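Local structure of N-acetyl-beta-D glucosaminidase (Rhizomucor miehei CAU432, 4ZM6) at residues N113-I118 / E167-G172; V743-Y748 / V774-R779. The protein probably hydrolyses terminal beta-linked N-acetylglucosamine as a family 3 glycosidase, and acetylates glucosamine from acetyl-CoA through a GCN5-related region. All blocks are in the same frame, centred on the assembly; numbering follows the deposited sequence.

Contact 1: residues N113-I118 / E167-G172; sequences NVAMAI and EGYQRG
Ala115 and Met116 press against Gly168 and Tyr169 in a close, buried helix-helix contact, where helix 108-125 runs beside the last turn of helix 155-171 in the glycosidase part of the chain. The axes of the two short segments come within 6.9 Å and cross at -26°, with their N-to-C directions nearly parallel here. The small residues allow this spacing: Gly168 faces the other helix with no side chain, and Ala115 CB sits 3.7 Å from Gly168 CA. Met116 lies over the same glycine, with CG 3.6 Å from Gly168 CA, while Met116 CA makes a CH...O contact with Gly168 O.

Both helices belong to the family 3 N-terminal domain, a TIM-barrel relative with a parallel core sheet. Tyr169 starts out away from helix 108-125, but chi1 (-72°) puts CG beside the backbone N, and the ring beyond it lies over Ala115. The methyl CB of Ala115 stands 3.5 Å from the ring centroid, only 8° off the ring normal, a CH-pi contact over the face. Ile118 lies side by side with the tyrosine, and its CG2 reaches the ring edge 3.8 Å from Tyr169 CE1. The phenol OH has a weak hydrogen bond to Asn83. One helical turn apart, Arg171 NH1 and Glu167 OE1 form a salt bridge at 2.6 Å. Both groups also reach residues much later in the chain: Glu167 OE2 forms a salt bridge with Arg640, and Arg171 NH2 forms one with the C-terminal carboxylate of Phe858 and a hydrogen bond to Asp645 O.

Contact 2: residues V743-Y748 / V774-R779; sequences VELGDY and VSHEYR
Asp747 meets His776 and Arg779 just beyond the C-terminal end of helix 736-745, which closes in a Schellman motif at Gly746, within the second N-acetyltransferase family region. Its partners are the first and last residues of a type I beta turn, His776 to Arg779, in the loop between strands 763-771 and 794-802. From Asp747, CB points at this loop and comes 3.3 Å from Arg779 NH1. CG lies in the plane of the guanidinium, at its edge. OD1 has a weak bond to Gln749. OD2 is the atom that grips the loop, with two donors. His776 N gives it a nearly straight bond of 2.8 Å (174°) at the syn lone pair. Arg779 NH1 adds a salt bridge of 2.6 Å, reaching OD2 from above the carboxylate plane; the carboxylate and guanidinium planes are 69° apart. Arg779 NH1 also pairs with Asp750, and NH2 with Asp781, so several carboxylates share the one guanidinium.

Leu745 packs alongside, against His776, Tyr778 and Arg779. It crosses His776 at about a right angle; its CD2 lies over a face of the imidazole, 4.1 Å from the ring centroid, and its CD1 touches Tyr778 CB. Within the turn, His776 ND1 accepts a weak bond from Tyr778 N at 3.3 Å.

Contact 1 is the core contact and contact 2 the more peripheral one: the centre of contact 1 lies about 7 Å from the centre of the chain, that of contact 2 about 39 Å, and their nearest atoms are about 29 Å apart. They share no helix or strand and fall in different family regions. Contact 1 joins two helices of the glycosidase domain through apolar atoms and one tyrosine face, with no hydrogen bond between its segments; its charged pair, Glu167 and Arg171, bonds within its own helix and to residues much later in the chain. Contact 2 joins a helix end to a loop in the last acetyltransferase region; there a carboxylate carries the cross-segment bonds, while Leu745 supplies the apolar part.

Contact 1: residues N113-I118 / E167-G172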
loop_
_atom_site.group_PDB
_atom_site.type_symbol
_atom_site.label_atom_id
_atom_site.label_comp_id
_atom_site.label_asym_id
_atom_site.label_seq_id
_atom_site.Cartn_x
_atom_site.Cartn_y
_atom_site.Cartn_z
ATOM N N ASN A 113 3.345 -21.964 -10.775
ATOM C CA ASN A 113 3.731 -23.243 -11.355
ATOM C C ASN A 113 2.560 -24.021 -11.927
ATOM O O ASN A 113 2.674 -24.618 -12.998
ATOM C CB ASN A 113 4.483 -24.086 -10.326
ATOM C CG ASN A 113 5.853 -23.519 -10.015
ATOM O OD1 ASN A 113 6.466 -22.852 -10.853
ATOM N ND2 ASN A 113 6.337 -23.771 -8.810
ATOM N N VAL A 114 1.434 -24.011 -11.224
ATOM C CA VAL A 114 0.234 -24.676 -11.727
ATOM C C VAL A 114 -0.153 -24.101 -13.087
ATOM O O VAL A 114 -0.418 -24.850 -14.021
ATOM C CB VAL A 114 -0.938 -24.568 -10.733
ATOM C CG1 VAL A 114 -2.258 -24.915 -11.399
ATOM C CG2 VAL A 114 -0.694 -25.487 -9.549
ATOM N N ALA A 115 -0.165 -22.777 -13.195
ATOM C CA ALA A 115 -0.536 -22.118 -14.439
ATOM C C ALA A 115 0.454 -22.435 -15.568
ATOM O O ALA A 115 0.051 -22.634 -16.716
ATOM C CB ALA A 115 -0.650 -20.616 -14.227
ATOM N N MET A 116 1.741 -22.487 -15.237
ATOM C CA MET A 116 2.775 -22.820 -16.211
ATOM C C MET A 116 2.558 -24.232 -16.734
ATOM O O MET A 116 2.549 -24.453 -17.944
ATOM C CB MET A 116 4.166 -22.726 -15.584
ATOM C CG MET A 116 4.591 -21.318 -15.206
ATOM S SD MET A 116 6.174 -21.305 -14.345
ATOM C CE MET A 116 7.279 -21.367 -15.753
ATOM N N ALA A 117 2.384 -25.173 -15.809
ATOM C CA ALA A 117 2.121 -26.575 -16.139
ATOM C C ALA A 117 0.884 -26.748 -17.025
ATOM O O ALA A 117 0.887 -27.560 -17.953
ATOM C CB ALA A 117 1.960 -27.385 -14.866
ATOM N N ILE A 118 -0.165 -25.982 -16.735
ATOM C CA ILE A 118 -1.407 -26.054 -17.498
ATOM C C ILE A 118 -1.235 -25.450 -18.881
ATOM O O ILE A 118 -1.709 -26.016 -19.861
ATOM C CB ILE A 118 -2.572 -25.365 -16.743
ATOM C CG1 ILE A 118 -3.049 -26.258 -15.594
ATOM C CG2 ILE A 118 -3.735 -25.025 -17.672
ATOM C CD1 ILE A 118 -3.627 -27.596 -16.020
ATOM N N GLU A 167 0.895 -14.487 -14.835
ATOM C CA GLU A 167 2.287 -14.725 -15.201
ATOM C C GLU A 167 2.430 -16.153 -15.719
ATOM O O GLU A 167 2.794 -16.365 -16.868
ATOM C CB GLU A 167 3.236 -14.484 -14.010
ATOM C CG GLU A 167 4.629 -15.094 -14.177
ATOM C CD GLU A 167 5.651 -14.578 -13.177
ATOM O OE1 GLU A 167 6.760 -15.141 -13.118
ATOM O OE2 GLU A 167 5.364 -13.614 -12.449
ATOM N N GLY A 168 2.116 -17.125 -14.871
ATOM C CA GLY A 168 2.290 -18.537 -15.211
ATOM C C GLY A 168 1.725 -18.931 -16.564
ATOM O O GLY A 168 2.416 -19.555 -17.373
ATOM N N TYR A 169 0.472 -18.559 -16.813
ATOM C CA TYR A 169 -0.203 -18.912 -18.058
ATOM C C TYR A 169 0.480 -18.266 -19.246
ATOM O O TYR A 169 0.797 -18.942 -20.220
ATOM C CB TYR A 169 -1.677 -18.486 -18.037
ATOM C CG TYR A 169 -2.570 -19.311 -17.132
ATOM C CD1 TYR A 169 -2.616 -20.698 -17.234
ATOM C CD2 TYR A 169 -3.396 -18.700 -16.196
ATOM C CE1 TYR A 169 -3.446 -21.450 -16.416
ATOM C CE2 TYR A 169 -4.225 -19.444 -15.369
ATOM C CZ TYR A 169 -4.250 -20.816 -15.482
ATOM O OH TYR A 169 -5.077 -21.550 -14.660
ATOM N N GLN A 170 0.708 -16.958 -19.153
ATOM C CA GLN A 170 1.276 -16.179 -20.259
ATOM C C GLN A 170 2.751 -16.480 -20.480
ATOM O O GLN A 170 3.275 -16.311 -21.579
ATOM C CB GLN A 170 1.070 -14.691 -20.012
ATOM C CG GLN A 170 -0.395 -14.306 -19.967
ATOM C CD GLN A 170 -0.614 -12.822 -19.806
ATOM O OE1 GLN A 170 0.264 -12.087 -19.357
ATOM N NE2 GLN A 170 -1.793 -12.370 -20.174
ATOM N N ARG A 171 3.411 -16.938 -19.428
ATOM C CA ARG A 171 4.792 -17.375 -19.513
ATOM C C ARG A 171 4.890 -18.591 -20.434
ATOM O O ARG A 171 5.884 -18.762 -21.144
ATOM C CB ARG A 171 5.307 -17.712 -18.113
ATOM C CG ARG A 171 6.794 -17.540 -17.927
ATOM C CD ARG A 171 7.071 -16.694 -16.703
ATOM N NE ARG A 171 8.490 -16.377 -16.614
ATOM C CZ ARG A 171 9.003 -15.371 -15.916
ATOM N NH1 ARG A 171 8.222 -14.546 -15.227
ATOM N NH2 ARG A 171 10.318 -15.187 -15.916
ATOM N N GLY A 172 3.849 -19.426 -20.423
ATOM C CA GLY A 172 3.744 -20.566 -21.335
ATOM C C GLY A 172 3.105 -20.246 -22.684
ATOM O O GLY A 172 2.561 -21.137 -23.337
#

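Contact 2: residues V743-Y748 / V774-R779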
loop_
_atom_site.group_PDB
_atom_site.type_symbol
_atom_site.label_atom_id
_atom_site.label_comp_id
_atom_site.label_asym_id
_atom_site.label_seq_id
_atom_site.Cartn_x
_atom_site.Cartn_y
_atom_site.Cartn_z
ATOM N N VAL A 743 34.594 4.047 -10.043
ATOM C CA VAL A 743 34.968 5.424 -10.350
ATOM C C VAL A 743 34.186 6.413 -9.486
ATOM O O VAL A 743 34.749 7.419 -9.051
ATOM C CB VAL A 743 34.789 5.749 -11.850
ATOM C CG1 VAL A 743 34.816 7.253 -12.101
ATOM C CG2 VAL A 743 35.876 5.061 -12.661
ATOM N N GLU A 744 32.911 6.127 -9.223
ATOM C CA GLU A 744 32.094 6.999 -8.375
ATOM C C GLU A 744 32.702 7.107 -6.982
ATOM O O GLU A 744 32.657 8.176 -6.378
ATOM C CB GLU A 744 30.653 6.492 -8.296
ATOM C CG GLU A 744 29.654 7.474 -7.697
ATOM C CD GLU A 744 29.626 7.458 -6.182
ATOM O OE1 GLU A 744 29.770 6.370 -5.578
ATOM O OE2 GLU A 744 29.463 8.547 -5.585
ATOM N N LEU A 745 33.275 6.006 -6.491
ATOM C CA LEU A 745 33.979 5.980 -5.203
ATOM C C LEU A 745 35.423 6.517 -5.243
ATOM O O LEU A 745 36.051 6.678 -4.192
ATOM C CB LEU A 745 34.022 4.552 -4.658
ATOM C CG LEU A 745 32.703 3.847 -4.328
ATOM C CD1 LEU A 745 33.003 2.482 -3.733
ATOM C CD2 LEU A 745 31.843 4.656 -3.371
ATOM N N GLY A 746 35.956 6.769 -6.439
ATOM C CA GLY A 746 37.323 7.271 -6.594
ATOM C C GLY A 746 38.413 6.221 -6.457
ATOM O O GLY A 746 39.555 6.548 -6.152
ATOM N N ASP A 747 38.078 4.959 -6.701
ATOM C CA ASP A 747 39.061 3.880 -6.624
ATOM C C ASP A 747 39.781 3.701 -7.957
ATOM O O ASP A 747 39.737 2.625 -8.570
ATOM C CB ASP A 747 38.409 2.568 -6.165
ATOM C CG ASP A 747 38.559 2.333 -4.686
ATOM O OD1 ASP A 747 39.400 3.012 -4.062
ATOM O OD2 ASP A 747 37.849 1.457 -4.143
ATOM N N TYR A 748 40.466 4.762 -8.380
ATOM C CA TYR A 748 41.224 4.750 -9.624
ATOM C C TYR A 748 42.474 3.879 -9.527
ATOM O O TYR A 748 42.946 3.363 -10.545
ATOM C CB TYR A 748 41.622 6.167 -10.025
ATOM C CG TYR A 748 40.500 6.977 -10.624
ATOM C CD1 TYR A 748 40.235 6.919 -11.985
ATOM C CD2 TYR A 748 39.717 7.818 -9.837
ATOM C CE1 TYR A 748 39.216 7.664 -12.547
ATOM C CE2 TYR A 748 38.695 8.572 -10.392
ATOM C CZ TYR A 748 38.450 8.488 -11.747
ATOM O OH TYR A 748 37.444 9.232 -12.322
ATOM N N VAL A 774 42.711 -0.886 1.362
ATOM C CA VAL A 774 43.226 0.036 0.358
ATOM C C VAL A 774 42.073 0.556 -0.492
ATOM O O VAL A 774 41.903 1.764 -0.654
ATOM C CB VAL A 774 44.288 -0.647 -0.520
ATOM C CG1 VAL A 774 44.676 0.230 -1.707
ATOM C CG2 VAL A 774 45.509 -1.000 0.319
ATOM N N SER A 775 41.284 -0.368 -1.031
ATOM C CA SER A 775 40.060 -0.028 -1.746
ATOM C C SER A 775 39.030 0.627 -0.819
ATOM O O SER A 775 39.070 0.444 0.392
ATOM C CB SER A 775 39.478 -1.293 -2.388
ATOM O OG SER A 775 40.469 -1.987 -3.132
ATOM N N HIS A 776 38.095 1.369 -1.405
ATOM C CA HIS A 776 37.098 2.129 -0.645
ATOM C C HIS A 776 36.309 1.202 0.268
ATOM O O HIS A 776 36.118 0.036 -0.053
ATOM C CB HIS A 776 36.149 2.864 -1.601
ATOM C CG HIS A 776 35.393 3.992 -0.967
ATOM N ND1 HIS A 776 34.100 3.860 -0.507
ATOM C CD2 HIS A 776 35.738 5.281 -0.742
ATOM C CE1 HIS A 776 33.685 5.012 -0.015
ATOM N NE2 HIS A 776 34.659 5.893 -0.148
ATOM N N GLU A 777 35.850 1.721 1.401
ATOM C CA GLU A 777 35.131 0.903 2.392
ATOM C C GLU A 777 33.804 0.319 1.873
ATOM O O GLU A 777 33.325 -0.679 2.405
ATOM C CB GLU A 777 34.891 1.690 3.688
ATOM C CG GLU A 777 33.909 2.849 3.559
ATOM C CD GLU A 777 33.589 3.525 4.885
ATOM O OE1 GLU A 777 34.071 3.054 5.944
ATOM O OE2 GLU A 777 32.844 4.534 4.861
ATOM N N TYR A 778 33.227 0.934 0.842
ATOM C CA TYR A 778 31.998 0.436 0.217
ATOM C C TYR A 778 32.243 -0.540 -0.940
ATOM O O TYR A 778 31.324 -0.846 -1.700
ATOM C CB TYR A 778 31.094 1.595 -0.259
ATOM C CG TYR A 778 30.608 2.517 0.848
ATOM C CD1 TYR A 778 30.415 2.051 2.148
ATOM C CD2 TYR A 778 30.325 3.855 0.589
ATOM C CE1 TYR A 778 29.977 2.891 3.155
ATOM C CE2 TYR A 778 29.878 4.702 1.595
ATOM C CZ TYR A 778 29.707 4.209 2.876
ATOM O OH TYR A 778 29.266 5.020 3.891
ATOM N N ARG A 779 33.469 -1.035 -1.070
ATOM C CA ARG A 779 33.761 -2.081 -2.035
ATOM C C ARG A 779 33.477 -3.434 -1.396
ATOM O O ARG A 779 34.013 -3.751 -0.333
ATOM C CB ARG A 779 35.214 -1.999 -2.504
ATOM C CG ARG A 779 35.532 -0.732 -3.282
ATOM C CD ARG A 779 35.037 -0.798 -4.721
ATOM N NE ARG A 779 35.732 -1.826 -5.499
ATOM C CZ ARG A 779 36.982 -1.729 -5.962
ATOM N NH1 ARG A 779 37.723 -0.648 -5.732
ATOM N NH2 ARG A 779 37.510 -2.736 -6.653
#